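Side-chain contact in Phospholipase/Carboxylesterase (Dyadobacter fermentans, PDB 4H0C), which probably hydrolyses carboxylic esters, perhaps including palmitoyl thioesters on proteins, as an alpha/beta-hydrolase of the phospholipase/carboxylesterase family: residues A[129-134]-A[198-203]. Sequence-based numbering, arbitrary orientation.
Sequences IAFTGG and GDEIQL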
ATOM      1  N   ILE A 129      -5.324   1.926   2.176  1.00 11.46           N
ATOM      2  CA  ILE A 129      -4.897   2.081   3.568  1.00 10.85           C
ATOM      3  C   ILE A 129      -3.378   2.027   3.642  1.00 11.22           C
ATOM      4  O   ILE A 129      -2.757   0.993   3.335  1.00 13.93           O
ATOM      5  CB  ILE A 129      -5.501   0.958   4.425  1.00 12.13           C
ATOM      6  CG1 ILE A 129      -7.035   0.953   4.323  1.00 14.01           C
ATOM      7  CG2 ILE A 129      -5.036   1.110   5.860  1.00 15.27           C
ATOM      8  CD1 ILE A 129      -7.620  -0.424   4.590  1.00 16.58           C
ATOM      9  N   ALA A 130      -2.764   3.148   4.014  1.00 10.93           N
ATOM     10  CA  ALA A 130      -1.311   3.252   4.088  1.00 11.75           C
ATOM     11  C   ALA A 130      -0.878   3.531   5.515  1.00 12.67           C
ATOM     12  O   ALA A 130      -0.775   4.700   5.947  1.00 14.08           O
ATOM     13  CB  ALA A 130      -0.802   4.328   3.137  1.00 13.01           C
ATOM     14  N   PHE A 131      -0.668   2.455   6.279  1.00 15.51           N
ATOM     15  CA  PHE A 131      -0.206   2.580   7.670  1.00 14.69           C
ATOM     16  C   PHE A 131       1.278   2.916   7.670  1.00 15.87           C
ATOM     17  O   PHE A 131       2.114   2.060   7.373  1.00 16.79           O
ATOM     18  CB  PHE A 131      -0.397   1.276   8.465  1.00 15.94           C
ATOM     19  CG  PHE A 131      -1.834   0.853   8.661  1.00 17.35           C
ATOM     20  CD1 PHE A 131      -2.742   1.656   9.351  1.00 19.33           C
ATOM     21  CD2 PHE A 131      -2.265  -0.404   8.199  1.00 18.40           C
ATOM     22  CE1 PHE A 131      -4.053   1.228   9.557  1.00 17.93           C
ATOM     23  CE2 PHE A 131      -3.562  -0.838   8.411  1.00 19.10           C
ATOM     24  CZ  PHE A 131      -4.471  -0.016   9.086  1.00 18.87           C
ATOM     25  N   THR A 132       1.596   4.155   8.044  1.00 14.95           N
ATOM     26  CA  THR A 132       2.988   4.645   8.160  1.00 17.27           C
ATOM     27  C   THR A 132       3.788   4.508   6.866  1.00 15.38           C
ATOM     28  O   THR A 132       4.747   3.715   6.761  1.00 17.41           O
ATOM     29  CB  THR A 132       3.718   4.014   9.347  1.00 17.85           C
ATOM     30  OG1 THR A 132       2.859   4.086  10.497  1.00 22.22           O
ATOM     31  CG2 THR A 132       5.059   4.780   9.663  1.00 20.65           C
ATOM     32  N   GLY A 133       3.388   5.282   5.870  1.00 14.76           N
ATOM     33  CA  GLY A 133       4.097   5.283   4.607  1.00 15.92           C
ATOM     34  C   GLY A 133       3.936   6.596   3.864  1.00 15.26           C
ATOM     35  O   GLY A 133       3.107   7.443   4.220  1.00 14.75           O
ATOM     36  N   GLY A 134       4.739   6.746   2.821  1.00 13.86           N
ATOM     37  CA  GLY A 134       4.692   7.904   1.938  1.00 13.37           C
ATOM     38  C   GLY A 134       5.100   7.525   0.522  1.00 13.03           C
ATOM     39  O   GLY A 134       5.605   6.421   0.266  1.00 12.67           O
ATOM     40  N   GLY A 198      -4.004   0.542  17.778  1.00 23.01           N
ATOM     41  CA  GLY A 198      -5.400   0.087  17.803  1.00 25.25           C
ATOM     42  C   GLY A 198      -6.342   1.155  17.281  1.00 24.08           C
ATOM     43  O   GLY A 198      -7.387   0.843  16.678  1.00 27.63           O
ATOM     44  N   ASP A 199      -5.969   2.423  17.487  1.00 25.48           N
ATOM     45  CA  ASP A 199      -6.787   3.551  17.023  1.00 26.90           C
ATOM     46  C   ASP A 199      -6.874   3.571  15.489  1.00 21.85           C
ATOM     47  O   ASP A 199      -7.943   3.844  14.912  1.00 25.73           O
ATOM     48  CB  ASP A 199      -6.224   4.872  17.543  1.00 32.11           C
ATOM     49  CG  ASP A 199      -6.601   5.163  19.017  1.00 45.65           C
ATOM     50  OD1 ASP A 199      -6.172   6.230  19.489  1.00 66.84           O
ATOM     51  OD2 ASP A 199      -7.289   4.365  19.714  1.00 50.95           O
ATOM     52  N   GLU A 200      -5.754   3.282  14.837  1.00 18.92           N
ATOM     53  CA  GLU A 200      -5.689   3.236  13.375  1.00 15.36           C
ATOM     54  C   GLU A 200      -6.584   2.131  12.854  1.00 17.83           C
ATOM     55  O   GLU A 200      -7.305   2.329  11.880  1.00 19.00           O
ATOM     56  CB  GLU A 200      -4.258   2.993  12.892  1.00 18.32           C
ATOM     57  CG  GLU A 200      -3.363   4.204  13.009  1.00 19.13           C
ATOM     58  CD  GLU A 200      -1.902   3.836  12.888  1.00 22.17           C
ATOM     59  OE1 GLU A 200      -1.304   3.515  13.934  1.00 20.21           O
ATOM     60  OE2 GLU A 200      -1.364   3.873  11.750  1.00 18.87           O
ATOM     61  N   ILE A 201      -6.559   0.987  13.531  1.00 19.38           N
ATOM     62  CA  ILE A 201      -7.387  -0.155  13.131  1.00 17.41           C
ATOM     63  C   ILE A 201      -8.876   0.196  13.197  1.00 18.51           C
ATOM     64  O   ILE A 201      -9.603  -0.052  12.223  1.00 20.07           O
ATOM     65  CB  ILE A 201      -7.092  -1.415  13.982  1.00 18.63           C
ATOM     66  CG1 ILE A 201      -5.665  -1.918  13.715  1.00 19.74           C
ATOM     67  CG2 ILE A 201      -8.118  -2.526  13.705  1.00 19.76           C
ATOM     68  CD1 ILE A 201      -5.416  -2.375  12.288  1.00 21.95           C
ATOM     69  N   GLN A 202      -9.316   0.767  14.326  1.00 22.34           N
ATOM     70  CA  GLN A 202     -10.726   1.141  14.508  1.00 23.35           C
ATOM     71  C   GLN A 202     -11.125   2.195  13.491  1.00 22.59           C
ATOM     72  O   GLN A 202     -12.233   2.150  12.938  1.00 25.26           O
ATOM     73  CB  GLN A 202     -10.995   1.761  15.878  1.00 27.77           C
ATOM     74  CG  GLN A 202     -10.699   0.929  17.108  1.00 38.40           C
ATOM     75  CD  GLN A 202     -11.140   1.650  18.380  1.00 42.01           C
ATOM     76  OE1 GLN A 202     -10.312   2.028  19.219  1.00 53.95           O
ATOM     77  NE2 GLN A 202     -12.455   1.866  18.516  1.00 47.49           N
ATOM     78  N   LEU A 203     -10.244   3.178  13.299  1.00 21.02           N
ATOM     79  CA  LEU A 203     -10.551   4.276  12.403  1.00 19.18           C
ATOM     80  C   LEU A 203     -10.718   3.776  10.981  1.00 17.51           C
ATOM     81  O   LEU A 203     -11.660   4.176  10.288  1.00 18.80           O
ATOM     82  CB  LEU A 203      -9.504   5.383  12.487  1.00 22.11           C
ATOM     83  CG  LEU A 203      -9.843   6.657  11.711  1.00 22.37           C
ATOM     84  CD1 LEU A 203     -11.258   7.160  12.002  1.00 25.03           C
ATOM     85  CD2 LEU A 203      -8.781   7.698  12.045  1.00 27.73           C
TER
HETATM   86  O   HOH W   1       0.908   2.591  11.231  1.00 19.32           O
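Phe131 and Glu200 pass alongside each other in opposite directions, the ring reaching toward helix 198-206 and the acid toward the end of strand 127-131. CE1 of Phe131 lies 3.8 Å from CB of Glu200. Further back along the ring, CD1 of Phe131 is 3.5 Å from OE2 of Glu200. The carboxylate plane stands nearly upright to the ring plane, 79° apart, and OE2 approaches the ring obliquely. Glu200 sets CG anti to its carbonyl carbon (chi1 -75°) and runs extended from there, which carries the carboxylate past the ring to the strand end. At the far end of the ring, CZ of Phe131 meets CD1 of Ile201 at 4.1 Å. These two side chains cross at about a right angle, and only the tip of Ile201 bends back to the ring. CG2 of Ile129 lies over one ring face, offset toward the rim, and Val204 of the same helix also touches Phe131.

No direct hydrogen bond joins the segments. One water bridges them instead: it accepts from OG1 of Thr132 at 2.6 Å and donates to OE2 of Glu200 at 2.7 Å. OE2 is also hydrogen-bonded to Ser157, while OE1 forms a salt bridge with Arg192 and a hydrogen bond with Ser197. The buried carboxylate is thus held at both oxygens, and Arg192 probably favours its charged form. Arg192 also bonds to OG1 of Thr132, so it too links the two segments. Ser157 adds a weak hydrogen bond with N of Thr132.

Thr132 touches His194, part of a probable Ser108-His194-Asp162 triad. The arrangement belongs to the alpha/beta-hydrolase fold: the C-terminal helix packs on the central sheet through apolar side chains, with a buried polar network beside the probable active site.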